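Local coordinates for protein probable ribose-5-phosphate isomerase B (Mycoplasma genitalium, PDB 6MU0) that probably interconverts ribulose 5-phosphate and ribose 5-phosphate in the non-oxidative stage of the pentose phosphate pathway, at residues Thr20-Leu32 with Ser119-Asp133. Numbering follows the deposited sequence. Where two conformers were deposited one is given.
With 5RP (ribulose-5-phosphate), chain B.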
loop_
_atom_site.group_PDB
_atom_site.type_symbol
_atom_site.label_atom_id
_atom_site.label_comp_id
_atom_site.label_asym_id
_atom_site.label_seq_id
_atom_site.Cartn_x
_atom_site.Cartn_y
_atom_site.Cartn_z
ATOM N N THR A 20 -9.406 -5.955 -11.223
ATOM C CA THR A 20 -10.047 -4.657 -11.417
ATOM C C THR A 20 -9.049 -3.529 -11.618
ATOM O O THR A 20 -9.461 -2.430 -12.001
ATOM C CB THR A 20 -10.949 -4.280 -10.226
ATOM O OG1 THR A 20 -10.141 -3.955 -9.087
ATOM C CG2 THR A 20 -11.918 -5.396 -9.870
ATOM N N GLY A 21 -7.768 -3.757 -11.351
ATOM C CA GLY A 21 -6.849 -2.645 -11.223
ATOM C C GLY A 21 -5.620 -2.654 -12.111
ATOM O O GLY A 21 -4.643 -1.968 -11.798
ATOM N N LEU A 22 -5.649 -3.391 -13.228
ATOM C CA LEU A 22 -4.430 -3.556 -14.019
ATOM C C LEU A 22 -3.978 -2.254 -14.673
ATOM O O LEU A 22 -2.773 -1.975 -14.732
ATOM C CB LEU A 22 -4.624 -4.633 -15.077
ATOM C CG LEU A 22 -5.010 -6.003 -14.523
ATOM C CD1 LEU A 22 -5.105 -7.013 -15.656
ATOM C CD2 LEU A 22 -4.011 -6.452 -13.475
ATOM N N THR A 23 -4.914 -1.472 -15.220
ATOM C CA THR A 23 -4.528 -0.223 -15.871
ATOM C C THR A 23 -3.912 0.740 -14.862
ATOM O O THR A 23 -2.854 1.331 -15.107
ATOM C CB THR A 23 -5.742 0.397 -16.568
ATOM O OG1 THR A 23 -6.178 -0.474 -17.621
ATOM C CG2 THR A 23 -5.397 1.762 -17.150
ATOM N N LEU A 24 -4.571 0.914 -13.716
ATOM C CA LEU A 24 -4.041 1.794 -12.684
ATOM C C LEU A 24 -2.687 1.307 -12.186
ATOM O O LEU A 24 -1.776 2.112 -11.958
ATOM C CB LEU A 24 -5.035 1.888 -11.534
ATOM C CG LEU A 24 -4.565 2.750 -10.365
ATOM C CD1 LEU A 24 -4.365 4.204 -10.785
ATOM C CD2 LEU A 24 -5.519 2.639 -9.193
ATOM N N LYS A 25 -2.533 -0.009 -12.017
ATOM C CA LYS A 25 -1.262 -0.545 -11.544
ATOM C C LYS A 25 -0.117 -0.161 -12.476
ATOM O O LYS A 25 0.953 0.255 -12.015
ATOM C CB LYS A 25 -1.361 -2.060 -11.380
ATOM C CG LYS A 25 -0.034 -2.705 -11.005
ATOM C CD LYS A 25 -0.228 -4.036 -10.301
ATOM C CE LYS A 25 -0.897 -5.088 -11.180
ATOM N NZ LYS A 25 -0.029 -5.519 -12.305
ATOM N N LYS A 26 -0.317 -0.294 -13.793
ATOM C CA LYS A 26 0.751 0.095 -14.716
ATOM C C LYS A 26 1.015 1.595 -14.661
ATOM O O LYS A 26 2.172 2.029 -14.693
ATOM C CB LYS A 26 0.453 -0.331 -16.156
ATOM C CG LYS A 26 1.573 0.118 -17.115
ATOM C CD LYS A 26 1.398 -0.334 -18.557
ATOM C CE LYS A 26 2.550 0.186 -19.422
ATOM N NZ LYS A 26 2.427 -0.260 -20.837
ATOM N N ILE A 27 -0.044 2.407 -14.609
ATOM C CA ILE A 27 0.134 3.853 -14.501
ATOM C C ILE A 27 0.986 4.200 -13.285
ATOM O O ILE A 27 1.944 4.978 -13.374
ATOM C CB ILE A 27 -1.232 4.560 -14.456
ATOM C CG1 ILE A 27 -1.954 4.427 -15.796
ATOM C CG2 ILE A 27 -1.056 6.024 -14.072
ATOM C CD1 ILE A 27 -3.403 4.889 -15.765
ATOM N N ILE A 28 0.633 3.652 -12.118
ATOM C CA ILE A 28 1.381 3.966 -10.901
ATOM C C ILE A 28 2.812 3.449 -10.992
ATOM O O ILE A 28 3.772 4.160 -10.658
ATOM C CB ILE A 28 0.665 3.402 -9.664
ATOM C CG1 ILE A 28 -0.674 4.104 -9.446
ATOM C CG2 ILE A 28 1.568 3.532 -8.451
ATOM C CD1 ILE A 28 -1.515 3.444 -8.371
ATOM N N SER A 29 2.982 2.205 -11.445
ATOM C CA SER A 29 4.316 1.620 -11.497
ATOM C C SER A 29 5.245 2.440 -12.385
ATOM O O SER A 29 6.369 2.770 -11.991
ATOM C CB SER A 29 4.229 0.174 -11.979
ATOM O OG SER A 29 5.518 -0.387 -12.085
ATOM N N GLU A 30 4.786 2.786 -13.586
ATOM C CA GLU A 30 5.636 3.545 -14.498
ATOM C C GLU A 30 5.868 4.969 -14.000
ATOM O O GLU A 30 6.964 5.520 -14.169
ATOM C CB GLU A 30 5.052 3.515 -15.910
ATOM C CG GLU A 30 5.037 2.120 -16.525
ATOM C CD GLU A 30 6.429 1.537 -16.779
ATOM O OE1 GLU A 30 7.398 2.305 -16.972
ATOM O OE2 GLU A 30 6.548 0.292 -16.808
ATOM N N HIS A 31 4.850 5.580 -13.390
ATOM C CA HIS A 31 5.008 6.896 -12.776
ATOM C C HIS A 31 6.130 6.885 -11.740
ATOM O O HIS A 31 7.009 7.761 -11.732
ATOM C CB HIS A 31 3.664 7.266 -12.143
ATOM C CG HIS A 31 3.689 8.479 -11.272
ATOM N ND1 HIS A 31 3.698 9.762 -11.775
ATOM C CD2 HIS A 31 3.633 8.601 -9.926
ATOM C CE1 HIS A 31 3.679 10.619 -10.771
ATOM N NE2 HIS A 31 3.637 9.941 -9.638
ATOM N N LEU A 32 6.123 5.886 -10.859
ATOM C CA LEU A 32 7.122 5.820 -9.800
ATOM C C LEU A 32 8.494 5.431 -10.339
ATOM O O LEU A 32 9.521 5.913 -9.842
ATOM C CB LEU A 32 6.656 4.855 -8.714
ATOM C CG LEU A 32 5.400 5.310 -7.974
ATOM C CD1 LEU A 32 5.019 4.266 -6.941
ATOM C CD2 LEU A 32 5.617 6.670 -7.312
ATOM N N SER A 119 -8.666 2.221 -4.326
ATOM C CA SER A 119 -9.863 1.808 -5.045
ATOM C C SER A 119 -9.700 2.018 -6.547
ATOM O O SER A 119 -9.403 3.130 -6.994
ATOM C CB SER A 119 -11.035 2.660 -4.565
ATOM O OG SER A 119 -12.185 2.472 -5.372
ATOM N N SER A 120 -9.965 0.969 -7.323
ATOM C CA SER A 120 -9.973 1.056 -8.775
ATOM C C SER A 120 -11.319 1.483 -9.345
ATOM O O SER A 120 -11.359 2.004 -10.464
ATOM C CB SER A 120 -9.629 -0.305 -9.374
ATOM O OG SER A 120 -10.586 -1.249 -8.946
ATOM N N ARG A 121 -12.423 1.250 -8.626
ATOM C CA ARG A 121 -13.759 1.469 -9.168
ATOM C C ARG A 121 -14.395 2.781 -8.731
ATOM O O ARG A 121 -15.371 3.206 -9.359
ATOM C CB ARG A 121 -14.687 0.312 -8.785
ATOM C CG ARG A 121 -14.449 -0.939 -9.594
ATOM C CD ARG A 121 -15.304 -2.101 -9.108
ATOM N NE ARG A 121 -15.231 -3.226 -10.033
ATOM C CZ ARG A 121 -15.380 -4.501 -9.703
ATOM N NH1 ARG A 121 -15.575 -4.853 -8.438
ATOM N NH2 ARG A 121 -15.326 -5.422 -10.655
ATOM N N PHE A 122 -13.880 3.425 -7.679
ATOM C CA PHE A 122 -14.545 4.573 -7.080
ATOM C C PHE A 122 -13.673 5.813 -7.011
ATOM O O PHE A 122 -14.142 6.857 -6.541
ATOM C CB PHE A 122 -15.079 4.203 -5.690
ATOM C CG PHE A 122 -16.201 3.222 -5.752
ATOM C CD1 PHE A 122 -17.508 3.661 -5.913
ATOM C CD2 PHE A 122 -15.958 1.854 -5.704
ATOM C CE1 PHE A 122 -18.548 2.767 -6.000
ATOM C CE2 PHE A 122 -17.006 0.952 -5.802
ATOM C CZ PHE A 122 -18.302 1.413 -5.952
ATOM N N VAL A 123 -12.432 5.729 -7.475
ATOM C CA VAL A 123 -11.475 6.825 -7.427
ATOM C C VAL A 123 -10.813 6.895 -8.796
ATOM O O VAL A 123 -10.516 5.857 -9.397
ATOM C CB VAL A 123 -10.442 6.590 -6.301
ATOM C CG1 VAL A 123 -9.377 7.677 -6.288
ATOM C CG2 VAL A 123 -11.139 6.518 -4.944
ATOM N N THR A 124 -10.630 8.109 -9.312
ATOM C CA THR A 124 -10.072 8.258 -10.651
ATOM C C THR A 124 -8.573 7.965 -10.640
ATOM O O THR A 124 -7.909 8.011 -9.601
ATOM C CB THR A 124 -10.285 9.681 -11.172
ATOM O OG1 THR A 124 -9.548 10.595 -10.353
ATOM C CG2 THR A 124 -11.763 10.053 -11.170
ATOM N N ASP A 125 -8.038 7.675 -11.831
ATOM C CA ASP A 125 -6.594 7.484 -11.961
ATOM C C ASP A 125 -5.835 8.703 -11.465
ATOM O O ASP A 125 -4.824 8.573 -10.766
ATOM C CB ASP A 125 -6.220 7.259 -13.423
ATOM C CG ASP A 125 -6.761 5.969 -13.983
ATOM O OD1 ASP A 125 -7.271 5.126 -13.214
ATOM O OD2 ASP A 125 -6.672 5.799 -15.216
ATOM N N SER A 126 -6.293 9.898 -11.845
ATOM C CA SER A 126 -5.610 11.118 -11.439
ATOM C C SER A 126 -5.567 11.249 -9.925
ATOM O O SER A 126 -4.522 11.571 -9.349
ATOM C CB SER A 126 -6.294 12.330 -12.058
ATOM O OG SER A 126 -5.663 13.501 -11.582
ATOM N N GLU A 127 -6.701 11.019 -9.259
ATOM C CA GLU A 127 -6.729 11.136 -7.805
ATOM C C GLU A 127 -5.847 10.081 -7.152
ATOM O O GLU A 127 -5.158 10.362 -6.162
ATOM C CB GLU A 127 -8.163 11.033 -7.285
ATOM C CG GLU A 127 -8.295 11.238 -5.780
ATOM C CD GLU A 127 -8.308 12.696 -5.374
ATOM O OE1 GLU A 127 -8.216 13.570 -6.260
ATOM O OE2 GLU A 127 -8.421 12.967 -4.161
ATOM N N ASN A 128 -5.851 8.858 -7.695
ATOM C CA ASN A 128 -4.993 7.815 -7.142
ATOM C C ASN A 128 -3.511 8.169 -7.265
ATOM O O ASN A 128 -2.733 7.906 -6.345
ATOM C CB ASN A 128 -5.335 6.463 -7.763
ATOM C CG ASN A 128 -6.457 5.770 -7.019
ATOM O OD1 ASN A 128 -6.509 5.832 -5.791
ATOM N ND2 ASN A 128 -7.365 5.119 -7.751
ATOM N N ILE A 129 -3.094 8.765 -8.387
ATOM C CA ILE A 129 -1.702 9.209 -8.494
ATOM C C ILE A 129 -1.386 10.255 -7.432
ATOM O O ILE A 129 -0.314 10.234 -6.814
ATOM C CB ILE A 129 -1.414 9.726 -9.914
ATOM C CG1 ILE A 129 -1.331 8.561 -10.904
ATOM C CG2 ILE A 129 -0.129 10.549 -9.941
ATOM C CD1 ILE A 129 -0.092 7.690 -10.735
ATOM N N LYS A 130 -2.307 11.196 -7.211
ATOM C CA LYS A 130 -2.078 12.219 -6.191
ATOM C C LYS A 130 -1.982 11.606 -4.801
ATOM O O LYS A 130 -1.175 12.046 -3.971
ATOM C CB LYS A 130 -3.199 13.253 -6.226
ATOM C CG LYS A 130 -3.232 14.052 -7.506
ATOM C CD LYS A 130 -4.504 14.867 -7.619
ATOM C CE LYS A 130 -4.655 15.433 -9.014
ATOM N NZ LYS A 130 -5.966 16.119 -9.156
ATOM N N ILE A 131 -2.822 10.607 -4.525
ATOM C CA ILE A 131 -2.768 9.902 -3.248
ATOM C C ILE A 131 -1.405 9.249 -3.064
ATOM O O ILE A 131 -0.765 9.385 -2.014
ATOM C CB ILE A 131 -3.912 8.877 -3.180
ATOM C CG1 ILE A 131 -5.262 9.591 -3.020
ATOM C CG2 ILE A 131 -3.662 7.847 -2.082
ATOM C CD1 ILE A 131 -6.457 8.698 -3.286
ATOM N N VAL A 132 -0.949 8.522 -4.088
ATOM C CA VAL A 132 0.362 7.878 -4.040
ATOM C C VAL A 132 1.454 8.906 -3.779
ATOM O O VAL A 132 2.310 8.723 -2.905
ATOM C CB VAL A 132 0.617 7.090 -5.339
ATOM C CG1 VAL A 132 2.059 6.621 -5.405
ATOM C CG2 VAL A 132 -0.317 5.892 -5.437
ATOM N N ASP A 133 1.446 10.006 -4.535
ATOM C CA ASP A 133 2.508 10.997 -4.389
ATOM C C ASP A 133 2.533 11.588 -2.983
ATOM O O ASP A 133 3.606 11.752 -2.389
ATOM C CB ASP A 133 2.345 12.111 -5.426
ATOM C CG ASP A 133 2.796 11.703 -6.827
ATOM O OD1 ASP A 133 3.450 10.649 -6.991
ATOM O OD2 ASP A 133 2.489 12.461 -7.771
HETATM C C2 5RP B . -12.664 -6.258 -2.724
HETATM C C3 5RP B . -12.969 -5.699 -4.099
HETATM C C5 5RP B . -12.760 -6.631 -5.302
HETATM O O13 5RP B . -11.989 -5.991 -6.302
HETATM C C6 5RP B . -14.176 -6.930 -5.800
HETATM O O14 5RP B . -14.898 -7.563 -4.745
HETATM C C7 5RP B . -14.181 -7.802 -7.036
HETATM O O8 5RP B . -15.524 -7.818 -7.555
HETATM P P9 5RP B . -15.857 -8.708 -8.847
HETATM O O12 5RP B . -17.320 -8.482 -9.101
HETATM O O11 5RP B . -14.967 -8.203 -9.977
HETATM O O10 5RP B . -15.520 -10.149 -8.514
HETATM O O4 5RP B . -13.412 -4.582 -4.271
HETATM O O1 5RP B . -12.913 -5.283 -1.719
#
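Helix segments 22-32 and 125-133 run side by side, 42° from parallel with their axes 10.5 Å apart at closest, touching from Leu24-Asp125 to Leu32-Val132. At the far end, His31 NE2 donates to the syn lone pair of Asp133 OD1 at 2.7 Å, in the ring plane and nearly straight (166°). Ile129 CG2 sits over one face of the His31 ring, 4.0 Å from its centroid, so edge and face are both held; the carboxylate would probably favour a proton on NE2. Ile129 CD1 packs against both Ile27 CG2 and Ile28 CG1 and also reaches that ring. Leu24, with CG anti to the backbone N (chi1 178°), lays CD2 3.4 Å from Asn128 ND2, an amide tied back to Ser119 O. In the loops before the helices, Thr20 OG1 and Ser120 OG lie 2.7 Å apart, and Thr20 OG1 is hydrogen-bonded to Asp18 OD1. Thr20 CG2 covers the centre of one face of the Arg121 guanidinium, whose NH2 grips ribulose-5-phosphate O11 at 2.9 Å while NH1 holds O8. This contact thus links the substrate pocket to helix packing on the parallel, Rossmann-like sheet, where Ile28 and Leu32 rest on strands 12-16 and 72-75.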